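Local coordinates for protein transcriptional regulator AefR (Pseudomonas syringae pv. tomato, PDB 3CDL) that probably binds cis-regulatory DNA as a TetR-family transcription factor that pairs with a second copy of itself, at residues B[57-67]-B[102-113]. Numbering follows the deposited sequence.
Sequences FAEMLQRLWNC and FLDLARVVVGAT
Leu-64 and Val-109 meet tip to tip, CD2 of the leucine 3.8 Å from CB of the valine, and each is a knob in the other helix's hole. Leu-64 enters among Phe-102, Leu-105, Ala-106 and Val-109; Val-109 enters among Phe-57, Met-60, Leu-61 and Leu-64. With CG anti to the backbone N (chi1 -169°), Leu-64 sends CD1 to within 3.5 Å of Leu-105 CD2 and also over the Phe-102 ring, 4.3 Å from its centroid, an off-centre CH-pi contact. The same ring takes Leu-64 O at its edge, near its plane, 3.3 Å from CE2. Val-109 divides its branches: CG1 lies 3.4 Å from Leu-61 CD1, while CG2 faces the selenomethionine Met-60. That chain bends at chi3 (41°), bringing CE against both Val-109 CG2 and Val-108 CG2; it and the Leu-105 side chain run past each other in opposite directions, CG close to CD1 of the leucine. At the far end Ala-112 CB approaches Phe-57 CE1 obliquely, at 3.7 Å.

Farther out, the guanidinium of Arg-63 is held by Glu-59, NE to OE1 3.1 Å, and by a salt bridge to Glu-12. Helix 9-24 also packs on Met-60 and Leu-105 through Phe-22 and Ile-19. Thr-113 OG1 is hydrogen-bonded to Thr-173 O of the second subunit.

Segments 57-64 and 102-113, parts of helices 53-64 and 100-114, cross at -125°, axes 9.9 Å apart at closest approach, with an apolar interface between them: the junction of DNA-binding and C-terminal regions characteristic of the all-helical TetR fold.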
loop_
_atom_site.group_PDB
_atom_site.type_symbol
_atom_site.label_atom_id
_atom_site.label_comp_id
_atom_site.label_asym_id
_atom_site.label_seq_id
_atom_site.Cartn_x
_atom_site.Cartn_y
_atom_site.Cartn_z
ATOM N N PHE B 57 16.853 -12.639 -1.853
ATOM C CA PHE B 57 15.631 -11.897 -2.128
ATOM C C PHE B 57 14.457 -12.835 -2.403
ATOM O O PHE B 57 13.336 -12.562 -1.969
ATOM C CB PHE B 57 15.818 -10.939 -3.306
ATOM C CG PHE B 57 14.611 -10.091 -3.581
ATOM C CD1 PHE B 57 14.348 -8.966 -2.804
ATOM C CD2 PHE B 57 13.737 -10.421 -4.599
ATOM C CE1 PHE B 57 13.259 -8.202 -3.031
ATOM C CE2 PHE B 57 12.625 -9.660 -4.839
ATOM C CZ PHE B 57 12.375 -8.545 -4.047
ATOM N N ALA B 58 14.721 -13.932 -3.117
ATOM C CA ALA B 58 13.702 -14.940 -3.423
ATOM C C ALA B 58 13.091 -15.496 -2.148
ATOM O O ALA B 58 11.887 -15.692 -2.079
ATOM C CB ALA B 58 14.281 -16.066 -4.256
ATOM N N GLU B 59 13.937 -15.713 -1.141
ATOM C CA GLU B 59 13.532 -16.312 0.119
ATOM C C GLU B 59 12.705 -15.344 0.946
ATOM O O GLU B 59 11.679 -15.714 1.500
ATOM C CB GLU B 59 14.758 -16.743 0.920
ATOM C CG GLU B 59 14.661 -18.150 1.522
ATOM C CD GLU B 59 13.647 -18.273 2.628
ATOM O OE1 GLU B 59 14.047 -18.334 3.810
ATOM O OE2 GLU B 59 12.444 -18.319 2.319
HETATM N N MSE B 60 13.168 -14.100 1.022
HETATM C CA MSE B 60 12.432 -13.024 1.672
HETATM C C MSE B 60 11.037 -12.805 1.090
HETATM O O MSE B 60 10.083 -12.567 1.829
HETATM C CB MSE B 60 13.223 -11.735 1.554
HETATM C CG MSE B 60 14.133 -11.478 2.711
HETATM SE SE MSE B 60 15.393 -10.054 2.337
HETATM C CE MSE B 60 14.302 -8.747 1.410
ATOM N N LEU B 61 10.929 -12.866 -0.234
ATOM C CA LEU B 61 9.650 -12.747 -0.916
ATOM C C LEU B 61 8.704 -13.869 -0.473
ATOM O O LEU B 61 7.634 -13.593 0.082
ATOM C CB LEU B 61 9.865 -12.761 -2.430
ATOM C CG LEU B 61 8.916 -11.997 -3.346
ATOM C CD1 LEU B 61 8.866 -10.508 -2.989
ATOM C CD2 LEU B 61 9.317 -12.193 -4.811
ATOM N N GLN B 62 9.115 -15.124 -0.691
ATOM C CA GLN B 62 8.348 -16.302 -0.262
ATOM C C GLN B 62 7.764 -16.101 1.129
ATOM O O GLN B 62 6.595 -16.377 1.359
ATOM C CB GLN B 62 9.205 -17.581 -0.266
ATOM C CG GLN B 62 9.994 -17.898 -1.558
ATOM C CD GLN B 62 9.121 -18.260 -2.763
ATOM O OE1 GLN B 62 9.023 -19.433 -3.145
ATOM N NE2 GLN B 62 8.497 -17.250 -3.374
ATOM N N ARG B 63 8.599 -15.596 2.037
ATOM C CA ARG B 63 8.251 -15.365 3.441
ATOM C C ARG B 63 7.203 -14.294 3.646
ATOM O O ARG B 63 6.502 -14.290 4.660
ATOM C CB ARG B 63 9.486 -14.930 4.214
ATOM C CG ARG B 63 10.387 -16.027 4.640
ATOM C CD ARG B 63 11.427 -15.468 5.580
ATOM N NE ARG B 63 12.540 -16.393 5.771
ATOM C CZ ARG B 63 13.283 -16.451 6.869
ATOM N NH1 ARG B 63 13.023 -15.646 7.889
ATOM N NH2 ARG B 63 14.274 -17.323 6.950
ATOM N N LEU B 64 7.115 -13.374 2.693
ATOM C CA LEU B 64 6.301 -12.187 2.863
ATOM C C LEU B 64 4.823 -12.478 2.699
ATOM O O LEU B 64 4.131 -12.712 3.683
ATOM C CB LEU B 64 6.747 -11.071 1.920
ATOM C CG LEU B 64 6.102 -9.733 2.264
ATOM C CD1 LEU B 64 6.330 -9.409 3.728
ATOM C CD2 LEU B 64 6.633 -8.644 1.386
ATOM N N TRP B 65 4.339 -12.471 1.462
ATOM C CA TRP B 65 2.926 -12.718 1.213
ATOM C C TRP B 65 2.526 -14.174 1.506
ATOM O O TRP B 65 1.373 -14.565 1.296
ATOM C CB TRP B 65 2.508 -12.254 -0.196
ATOM C CG TRP B 65 3.552 -12.457 -1.274
ATOM C CD1 TRP B 65 4.164 -11.484 -2.012
ATOM C CD2 TRP B 65 4.091 -13.706 -1.731
ATOM N NE1 TRP B 65 5.050 -12.045 -2.899
ATOM C CE2 TRP B 65 5.027 -13.408 -2.749
ATOM C CE3 TRP B 65 3.875 -15.051 -1.379
ATOM C CZ2 TRP B 65 5.752 -14.403 -3.418
ATOM C CZ3 TRP B 65 4.594 -16.041 -2.043
ATOM C CH2 TRP B 65 5.525 -15.709 -3.050
ATOM N N ASN B 66 3.475 -14.971 2.001
ATOM C CA ASN B 66 3.129 -16.230 2.651
ATOM C C ASN B 66 2.371 -16.000 3.965
ATOM O O ASN B 66 1.589 -16.856 4.397
ATOM C CB ASN B 66 4.362 -17.100 2.874
ATOM C CG ASN B 66 4.442 -18.267 1.894
ATOM O OD1 ASN B 66 4.404 -19.431 2.297
ATOM N ND2 ASN B 66 4.545 -17.959 0.602
ATOM N N CYS B 67 2.603 -14.841 4.586
ATOM C CA CYS B 67 1.777 -14.357 5.706
ATOM C C CYS B 67 1.498 -12.852 5.638
ATOM O O CYS B 67 1.306 -12.283 4.558
ATOM C CB CYS B 67 2.403 -14.726 7.051
ATOM S SG CYS B 67 1.939 -16.381 7.617
ATOM N N PHE B 102 7.897 -9.091 10.929
ATOM C CA PHE B 102 7.230 -9.204 9.641
ATOM C C PHE B 102 7.139 -7.831 8.961
ATOM O O PHE B 102 7.425 -7.696 7.777
ATOM C CB PHE B 102 5.853 -9.852 9.823
ATOM C CG PHE B 102 5.028 -9.908 8.574
ATOM C CD1 PHE B 102 4.228 -8.829 8.195
ATOM C CD2 PHE B 102 5.027 -11.050 7.775
ATOM C CE1 PHE B 102 3.479 -8.879 7.041
ATOM C CE2 PHE B 102 4.257 -11.094 6.608
ATOM C CZ PHE B 102 3.487 -10.005 6.252
ATOM N N LEU B 103 6.757 -6.805 9.710
ATOM C CA LEU B 103 6.707 -5.462 9.138
ATOM C C LEU B 103 8.048 -5.045 8.578
ATOM O O LEU B 103 8.116 -4.452 7.504
ATOM C CB LEU B 103 6.186 -4.439 10.145
ATOM C CG LEU B 103 4.673 -4.569 10.375
ATOM C CD1 LEU B 103 4.275 -3.750 11.569
ATOM C CD2 LEU B 103 3.794 -4.226 9.125
ATOM N N ASP B 104 9.109 -5.371 9.303
ATOM C CA ASP B 104 10.474 -5.122 8.857
ATOM C C ASP B 104 10.817 -5.758 7.515
ATOM O O ASP B 104 11.313 -5.084 6.632
ATOM C CB ASP B 104 11.462 -5.561 9.929
ATOM C CG ASP B 104 11.473 -4.614 11.108
ATOM O OD1 ASP B 104 10.679 -3.655 11.066
ATOM O OD2 ASP B 104 12.254 -4.827 12.070
ATOM N N LEU B 105 10.553 -7.052 7.376
ATOM C CA LEU B 105 10.776 -7.751 6.129
ATOM C C LEU B 105 9.957 -7.092 5.017
ATOM O O LEU B 105 10.482 -6.779 3.945
ATOM C CB LEU B 105 10.377 -9.216 6.291
ATOM C CG LEU B 105 10.038 -10.049 5.048
ATOM C CD1 LEU B 105 11.236 -10.825 4.630
ATOM C CD2 LEU B 105 8.932 -10.994 5.367
ATOM N N ALA B 106 8.670 -6.889 5.289
ATOM C CA ALA B 106 7.772 -6.239 4.372
ATOM C C ALA B 106 8.366 -4.925 3.869
ATOM O O ALA B 106 8.381 -4.669 2.659
ATOM C CB ALA B 106 6.456 -5.998 5.049
ATOM N N ARG B 107 8.851 -4.106 4.806
ATOM C CA ARG B 107 9.461 -2.825 4.466
ATOM C C ARG B 107 10.644 -2.986 3.507
ATOM O O ARG B 107 10.659 -2.411 2.411
ATOM C CB ARG B 107 9.923 -2.104 5.719
ATOM C CG ARG B 107 9.030 -0.979 6.147
ATOM C CD ARG B 107 9.536 -0.336 7.436
ATOM N NE ARG B 107 9.512 -1.290 8.558
ATOM C CZ ARG B 107 8.633 -1.249 9.561
ATOM N NH1 ARG B 107 7.715 -0.290 9.603
ATOM N NH2 ARG B 107 8.678 -2.155 10.536
ATOM N N VAL B 108 11.636 -3.780 3.902
ATOM C CA VAL B 108 12.760 -3.993 2.993
ATOM C C VAL B 108 12.336 -4.597 1.640
ATOM O O VAL B 108 12.907 -4.220 0.638
ATOM C CB VAL B 108 14.073 -4.622 3.646
ATOM C CG1 VAL B 108 14.161 -4.300 5.123
ATOM C CG2 VAL B 108 14.187 -6.090 3.425
ATOM N N VAL B 109 11.322 -5.470 1.600
ATOM C CA VAL B 109 10.930 -6.105 0.321
ATOM C C VAL B 109 10.210 -5.141 -0.628
ATOM O O VAL B 109 10.550 -5.039 -1.811
ATOM C CB VAL B 109 10.110 -7.430 0.502
ATOM C CG1 VAL B 109 9.675 -7.980 -0.831
ATOM C CG2 VAL B 109 10.947 -8.472 1.194
ATOM N N VAL B 110 9.211 -4.446 -0.091
ATOM C CA VAL B 110 8.600 -3.320 -0.762
ATOM C C VAL B 110 9.631 -2.270 -1.158
ATOM O O VAL B 110 9.618 -1.766 -2.286
ATOM C CB VAL B 110 7.511 -2.677 0.113
ATOM C CG1 VAL B 110 6.901 -1.452 -0.609
ATOM C CG2 VAL B 110 6.444 -3.709 0.442
ATOM N N GLY B 111 10.521 -1.938 -0.234
ATOM C CA GLY B 111 11.584 -0.987 -0.530
ATOM C C GLY B 111 12.479 -1.462 -1.660
ATOM O O GLY B 111 12.975 -0.662 -2.462
ATOM N N ALA B 112 12.687 -2.768 -1.727
ATOM C CA ALA B 112 13.548 -3.304 -2.754
ATOM C C ALA B 112 12.821 -3.435 -4.089
ATOM O O ALA B 112 13.456 -3.478 -5.125
ATOM C CB ALA B 112 14.184 -4.652 -2.311
ATOM N N THR B 113 11.495 -3.510 -4.095
ATOM C CA THR B 113 10.842 -3.671 -5.405
ATOM C C THR B 113 10.312 -2.385 -6.008
ATOM O O THR B 113 10.222 -2.286 -7.224
ATOM C CB THR B 113 9.773 -4.845 -5.480
ATOM O OG1 THR B 113 8.462 -4.350 -5.212
ATOM C CG2 THR B 113 10.080 -5.938 -4.508
#